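PDB 6GQ4: adhesin from Neisseria gonorrhoeae, which probably acts as an adhesin of the gonococcus and, as a recombinant vaccine antigen, raises bactericidal antibodies in mice. Local coordinates for residues V25-T35 and L71-Y81. Sequence-based numbering, arbitrary orientation. Where two conformers were deposited one is given.
Sequences VTYGFNKQGLT and LSTGAMDSKSY. With NA (sodium ion), chain B.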
ATOM      1  N   VAL A  25      -4.357   2.552   4.654  1.00 16.57           N
ATOM      2  CA  VAL A  25      -4.251   2.259   3.227  1.00 14.05           C
ATOM      3  C   VAL A  25      -5.417   1.304   2.868  1.00 15.93           C
ATOM      4  O   VAL A  25      -5.614   0.325   3.595  1.00 17.00           O
ATOM      5  CB  VAL A  25      -2.922   1.580   2.825  1.00 13.29           C
ATOM      6  CG1 VAL A  25      -2.882   1.312   1.324  1.00 13.80           C
ATOM      7  CG2 VAL A  25      -1.722   2.378   3.251  1.00 15.12           C
ATOM      8  N   THR A  26      -6.156   1.698   1.838  1.00 15.79           N
ATOM      9  CA  THR A  26      -7.225   0.853   1.296  1.00 15.86           C
ATOM     10  C   THR A  26      -6.650   0.196   0.018  1.00 15.88           C
ATOM     11  O   THR A  26      -6.185   0.889  -0.869  1.00 18.56           O
ATOM     12  CB  THR A  26      -8.484   1.664   0.984  1.00 16.46           C
ATOM     13  OG1 THR A  26      -8.904   2.284   2.229  1.00 19.37           O
ATOM     14  CG2 THR A  26      -9.549   0.808   0.358  1.00 16.49           C
ATOM     15  N   TYR A  27      -6.829  -1.140  -0.072  1.00 11.65           N
ATOM     16  CA  TYR A  27      -6.423  -1.914  -1.219  1.00 10.27           C
ATOM     17  C   TYR A  27      -7.649  -2.429  -1.969  1.00 10.09           C
ATOM     18  O   TYR A  27      -8.567  -2.879  -1.315  1.00 12.42           O
ATOM     19  CB  TYR A  27      -5.568  -3.094  -0.789  1.00 10.61           C
ATOM     20  CG  TYR A  27      -4.290  -2.678  -0.097  1.00 10.68           C
ATOM     21  CD1 TYR A  27      -3.148  -2.347  -0.816  1.00 11.50           C
ATOM     22  CD2 TYR A  27      -4.196  -2.694   1.278  1.00 11.76           C
ATOM     23  CE1 TYR A  27      -2.000  -1.976  -0.146  1.00 12.08           C
ATOM     24  CE2 TYR A  27      -3.061  -2.288   1.973  1.00 10.92           C
ATOM     25  CZ  TYR A  27      -1.940  -1.970   1.236  1.00 11.62           C
ATOM     26  OH  TYR A  27      -0.788  -1.573   1.865  1.00 13.31           O
ATOM     27  N   GLY A  28      -7.639  -2.240  -3.275  1.00 10.37           N
ATOM     28  CA  GLY A  28      -8.600  -2.895  -4.157  1.00 11.30           C
ATOM     29  C   GLY A  28      -8.120  -4.302  -4.524  1.00 11.51           C
ATOM     30  O   GLY A  28      -6.927  -4.596  -4.618  1.00 13.49           O
ATOM     31  N   PHE A  29      -9.124  -5.186  -4.678  1.00 11.57           N
ATOM     32  CA  PHE A  29      -8.871  -6.587  -4.968  1.00 10.07           C
ATOM     33  C   PHE A  29      -9.740  -7.007  -6.139  1.00 10.98           C
ATOM     34  O   PHE A  29     -10.858  -6.542  -6.290  1.00 12.51           O
ATOM     35  CB  PHE A  29      -9.182  -7.539  -3.814  1.00 10.34           C
ATOM     36  CG  PHE A  29      -8.254  -7.387  -2.645  1.00  9.62           C
ATOM     37  CD1 PHE A  29      -8.504  -6.390  -1.730  1.00  9.86           C
ATOM     38  CD2 PHE A  29      -7.162  -8.235  -2.471  1.00  9.55           C
ATOM     39  CE1 PHE A  29      -7.646  -6.197  -0.664  1.00 10.79           C
ATOM     40  CE2 PHE A  29      -6.294  -8.038  -1.406  1.00 11.04           C
ATOM     41  CZ  PHE A  29      -6.580  -7.034  -0.481  1.00 11.46           C
ATOM     42  N   ASN A  30      -9.178  -7.907  -6.942  1.00 12.32           N
ATOM     43  CA  ASN A  30      -9.916  -8.484  -8.039  1.00 10.97           C
ATOM     44  C   ASN A  30     -10.487  -9.823  -7.546  1.00 11.09           C
ATOM     45  O   ASN A  30     -10.259 -10.289  -6.397  1.00 12.04           O
ATOM     46  CB  ASN A  30      -9.100  -8.541  -9.337  1.00 12.81           C
ATOM     47  CG  ASN A  30      -7.918  -9.477  -9.261  1.00 12.02           C
ATOM     48  OD1 ASN A  30      -7.885 -10.410  -8.439  1.00 11.74           O
ATOM     49  ND2 ASN A  30      -6.942  -9.210 -10.123  1.00 14.71           N
ATOM     50  N   LYS A  31     -11.235 -10.467  -8.460  1.00 12.39           N
ATOM     51  CA  LYS A  31     -11.912 -11.723  -8.141  1.00 13.32           C
ATOM     52  C   LYS A  31     -10.924 -12.828  -7.760  1.00 12.97           C
ATOM     53  O   LYS A  31     -11.316 -13.765  -7.007  1.00 13.67           O
ATOM     54  CB  LYS A  31     -12.861 -12.114  -9.286  1.00 15.08           C
ATOM     55  CG  LYS A  31     -13.528 -13.467  -9.100  1.00 16.12           C
ATOM     56  CD  LYS A  31     -14.438 -13.827 -10.237  1.00 20.21           C
ATOM     57  CE  LYS A  31     -15.004 -15.193 -10.016  1.00 24.11           C
ATOM     58  NZ  LYS A  31     -16.178 -15.097  -9.123  1.00 36.16           N
ATOM     59  N   GLN A  32      -9.669 -12.756  -8.248  1.00 14.95           N
ATOM     60  CA  GLN A  32      -8.689 -13.769  -7.958  1.00 15.84           C
ATOM     61  C   GLN A  32      -7.991 -13.555  -6.621  1.00 14.60           C
ATOM     62  O   GLN A  32      -7.149 -14.367  -6.247  1.00 14.74           O
ATOM     63  CB  GLN A  32      -7.752 -13.869  -9.141  1.00 14.54           C
ATOM     64  CG  GLN A  32      -8.454 -14.393 -10.419  1.00 16.63           C
ATOM     65  CD  GLN A  32      -9.320 -13.373 -11.178  1.00 15.02           C
ATOM     66  OE1 GLN A  32      -8.876 -12.188 -11.319  1.00 16.16           O
ATOM     67  NE2 GLN A  32     -10.538 -13.789 -11.667  1.00 11.99           N
ATOM     68  N   GLY A  33      -8.278 -12.417  -5.967  1.00 12.01           N
ATOM     69  CA  GLY A  33      -7.669 -12.064  -4.705  1.00 12.94           C
ATOM     70  C   GLY A  33      -6.369 -11.344  -4.913  1.00 11.88           C
ATOM     71  O   GLY A  33      -5.638 -11.216  -3.945  1.00 11.55           O
ATOM     72  N   LEU A  34      -6.075 -10.892  -6.116  1.00 13.99           N
ATOM     73  CA  LEU A  34      -4.872 -10.020  -6.277  1.00 11.58           C
ATOM     74  C   LEU A  34      -5.294  -8.580  -6.075  1.00 11.24           C
ATOM     75  O   LEU A  34      -6.472  -8.207  -6.155  1.00 14.99           O
ATOM     76  CB  LEU A  34      -4.187 -10.226  -7.639  1.00 13.77           C
ATOM     77  CG  LEU A  34      -3.409 -11.542  -7.879  1.00 21.87           C
ATOM     78  CD1 LEU A  34      -2.473 -11.961  -6.748  1.00 24.07           C
ATOM     79  CD2 LEU A  34      -4.286 -12.696  -8.214  1.00 26.61           C
ATOM     80  N   THR A  35      -4.283  -7.715  -5.851  1.00 11.52           N
ATOM     81  CA  THR A  35      -4.633  -6.331  -5.636  1.00 10.43           C
ATOM     82  C   THR A  35      -4.605  -5.496  -6.919  1.00 11.08           C
ATOM     83  O   THR A  35      -3.942  -5.845  -7.902  1.00 12.29           O
ATOM     84  CB  THR A  35      -3.738  -5.650  -4.605  1.00 12.17           C
ATOM     85  OG1 THR A  35      -2.364  -5.574  -5.090  1.00 12.46           O
ATOM     86  CG2 THR A  35      -3.784  -6.370  -3.278  1.00 12.47           C
ATOM     87  N   LEU A  71       3.848   3.234  -3.124  1.00 17.90           N
ATOM     88  CA  LEU A  71       3.832   2.308  -2.000  1.00 17.62           C
ATOM     89  C   LEU A  71       4.603   1.040  -2.394  1.00 10.84           C
ATOM     90  O   LEU A  71       4.298   0.483  -3.481  1.00 13.42           O
ATOM     91  CB  LEU A  71       2.380   2.015  -1.619  1.00 18.89           C
ATOM     92  CG  LEU A  71       2.198   1.259  -0.306  1.00 16.82           C
ATOM     93  CD1 LEU A  71       0.832   1.577   0.281  1.00 14.69           C
ATOM     94  CD2 LEU A  71       2.408  -0.245  -0.420  1.00 14.09           C
ATOM     95  N   SER A  72       5.535   0.601  -1.554  1.00 12.50           N
ATOM     96  CA  SER A  72       6.247  -0.638  -1.867  0.50 12.54           C
ATOM     97  C   SER A  72       6.139  -1.594  -0.676  1.00 12.55           C
ATOM     98  O   SER A  72       6.117  -1.233   0.489  1.00 14.82           O
ATOM     99  CB  SER A  72       7.674  -0.409  -2.286  0.50 13.70           C
ATOM    100  OG  SER A  72       8.397   0.159  -1.219  0.50 14.55           O
ATOM    101  N   THR A  73       5.993  -2.872  -1.043  1.00 11.42           N
ATOM    102  CA  THR A  73       5.764  -3.928  -0.106  1.00 12.12           C
ATOM    103  C   THR A  73       6.154  -5.260  -0.787  1.00 12.04           C
ATOM    104  O   THR A  73       6.769  -5.290  -1.871  1.00 12.84           O
ATOM    105  CB  THR A  73       4.296  -3.894   0.370  1.00 12.21           C
ATOM    106  OG1 THR A  73       4.092  -4.789   1.470  1.00 14.89           O
ATOM    107  CG2 THR A  73       3.299  -4.212  -0.732  1.00 14.14           C
ATOM    108  N   GLY A  74       5.932  -6.343  -0.048  1.00 11.78           N
ATOM    109  CA  GLY A  74       6.145  -7.716  -0.508  1.00 12.34           C
ATOM    110  C   GLY A  74       5.027  -8.206  -1.410  1.00 11.31           C
ATOM    111  O   GLY A  74       4.323  -7.439  -2.052  1.00  9.75           O
ATOM    112  N   ALA A  75       4.867  -9.523  -1.442  1.00 12.85           N
ATOM    113  CA  ALA A  75       3.832 -10.155  -2.237  1.00 13.06           C
ATOM    114  C   ALA A  75       2.488  -9.818  -1.606  1.00 12.32           C
ATOM    115  O   ALA A  75       2.322  -9.846  -0.350  1.00 17.52           O
ATOM    116  CB  ALA A  75       4.073 -11.647  -2.285  1.00 16.46           C
ATOM    117  N   MET A  76       1.535  -9.421  -2.453  1.00 11.25           N
ATOM    118  CA  MET A  76       0.222  -8.965  -1.925  1.00 11.17           C
ATOM    119  C   MET A  76      -0.907  -9.743  -2.564  1.00 11.26           C
ATOM    120  O   MET A  76      -1.123  -9.677  -3.739  1.00 14.36           O
ATOM    121  CB  MET A  76       0.008  -7.478  -2.206  1.00 12.47           C
ATOM    122  CG  MET A  76       0.945  -6.629  -1.434  1.00 14.19           C
ATOM    123  SD  MET A  76       0.476  -6.511   0.316  1.00 13.81           S
ATOM    124  CE  MET A  76      -0.672  -5.140   0.334  1.00 16.53           C
ATOM    125  N   ASP A  77      -1.683 -10.373  -1.696  1.00 11.71           N
ATOM    126  CA  ASP A  77      -2.947 -10.998  -2.102  1.00 12.30           C
ATOM    127  C   ASP A  77      -3.862 -11.060  -0.893  1.00 13.94           C
ATOM    128  O   ASP A  77      -3.538 -10.595   0.188  1.00 13.65           O
ATOM    129  CB  ASP A  77      -2.691 -12.366  -2.737  1.00 14.13           C
ATOM    130  CG  ASP A  77      -2.047 -13.374  -1.812  1.00 19.52           C
ATOM    131  OD1 ASP A  77      -2.234 -13.304  -0.568  1.00 21.41           O
ATOM    132  OD2 ASP A  77      -1.338 -14.210  -2.352  1.00 33.07           O
ATOM    133  N   SER A  78      -5.071 -11.591  -1.118  1.00 17.11           N
ATOM    134  CA  SER A  78      -6.088 -11.614  -0.102  1.00 16.70           C
ATOM    135  C   SER A  78      -5.643 -12.378   1.165  1.00 16.31           C
ATOM    136  O   SER A  78      -6.189 -12.106   2.234  1.00 17.69           O
ATOM    137  CB  SER A  78      -7.415 -12.143  -0.710  1.00 19.48           C
ATOM    138  OG  SER A  78      -7.233 -13.444  -1.270  1.00 23.17           O
ATOM    139  N   LYS A  79      -4.707 -13.343   1.017  0.50 17.58           N
ATOM    140  CA  LYS A  79      -4.109 -14.086   2.132  0.50 21.11           C
ATOM    141  C   LYS A  79      -3.125 -13.200   2.914  0.50 21.49           C
ATOM    142  O   LYS A  79      -3.178 -13.124   4.136  0.50 29.58           O
ATOM    143  CB  LYS A  79      -3.414 -15.349   1.604  0.50 26.53           C
ATOM    144  CG  LYS A  79      -4.347 -16.421   1.063  0.50 32.56           C
ATOM    145  CD  LYS A  79      -3.661 -17.728   0.714  0.50 37.83           C
ATOM    146  CE  LYS A  79      -2.650 -17.586  -0.404  0.50 38.78           C
ATOM    147  NZ  LYS A  79      -3.281 -17.127  -1.663  0.50 33.10           N
ATOM    148  N   SER A  80      -2.240 -12.510   2.183  1.00 18.88           N
ATOM    149  CA  SER A  80      -1.002 -11.957   2.715  1.00 18.30           C
ATOM    150  C   SER A  80      -1.127 -10.502   3.191  1.00 15.81           C
ATOM    151  O   SER A  80      -0.252 -10.065   3.947  1.00 17.39           O
ATOM    152  CB  SER A  80       0.135 -12.030   1.698  1.00 19.20           C
ATOM    153  OG  SER A  80       0.013 -10.981   0.735  1.00 16.54           O
ATOM    154  N   TYR A  81      -2.142  -9.776   2.701  1.00 14.68           N
ATOM    155  CA  TYR A  81      -2.057  -8.337   2.630  1.00 14.93           C
ATOM    156  C   TYR A  81      -1.998  -7.729   4.033  1.00 16.12           C
ATOM    157  O   TYR A  81      -1.424  -6.609   4.196  1.00 19.17           O
ATOM    158  CB  TYR A  81      -3.135  -7.720   1.749  1.00 15.56           C
ATOM    159  CG  TYR A  81      -4.462  -7.657   2.423  1.00 14.04           C
ATOM    160  CD1 TYR A  81      -5.196  -8.826   2.626  1.00 13.55           C
ATOM    161  CD2 TYR A  81      -4.909  -6.496   3.038  1.00 14.99           C
ATOM    162  CE1 TYR A  81      -6.415  -8.780   3.289  1.00 14.28           C
ATOM    163  CE2 TYR A  81      -6.129  -6.451   3.673  1.00 16.62           C
ATOM    164  CZ  TYR A  81      -6.852  -7.608   3.855  1.00 14.30           C
ATOM    165  OH  TYR A  81      -8.031  -7.561   4.546  1.00 17.99           O
TER
HETATM  166 NA    NA B 201      -0.054  -4.783   5.038  1.00 27.23          NA
HETATM  167  O   HOH W   1      -1.405  -8.050  -5.747  1.00 14.94           O
HETATM  168  O   HOH W   2       0.583  -4.397   3.575  0.50 32.52           O
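Bends at chi2 and chi3 (-87°) shape the Met76 chain so that its CE lies over one face of the Tyr27 ring, a CH-pi contact with CE 3.7 Å from the ring centroid; CG1 of Val25 lies over the opposite face. Tyr81 has CG between its backbone N and carbonyl carbon (chi1 78°), which turns one ring face toward Phe29. The Phe29 edge points into that face, CZ standing 3.6 Å from Tyr81 CG, in a T-shaped pair with planes at 71°. From its place over the Tyr27 ring, Val25 CG1 reaches Leu71 CD1, tip to tip at 3.9 Å; the same CD1 packs against Tyr27 OH, which is hydrogen-bonded to Tyr15 OH. These side chains fill the core between parts of one antiparallel sheet that curls round, consistent with a barrel-like fold for this ACP-like domain of the MliC/ACP-like clan; strands 22-29 and 70-73 are separated in it by three others. At the far end, the type I turn Asn30-Gly33 presents Gly33 O to Ser78 N (2.9 Å), a bond in the carbonyl plane but bent at the hydrogen. The loop 74-81 is braced from within: Asp77 OD1 accepts from Ser80 N in an Asx motif, while Ser80 OG accepts from Asp77 N and donates to Ala75 O. A water bridges the backbones, accepting from Thr35 N (2.9 Å) and donating to Met76 O (2.6 Å); Thr35 OG1 is also bonded to Tyr63. Tyr81 O binds the sodium ion at 2.4 Å, alongside Tyr15 OH and Gln84 O.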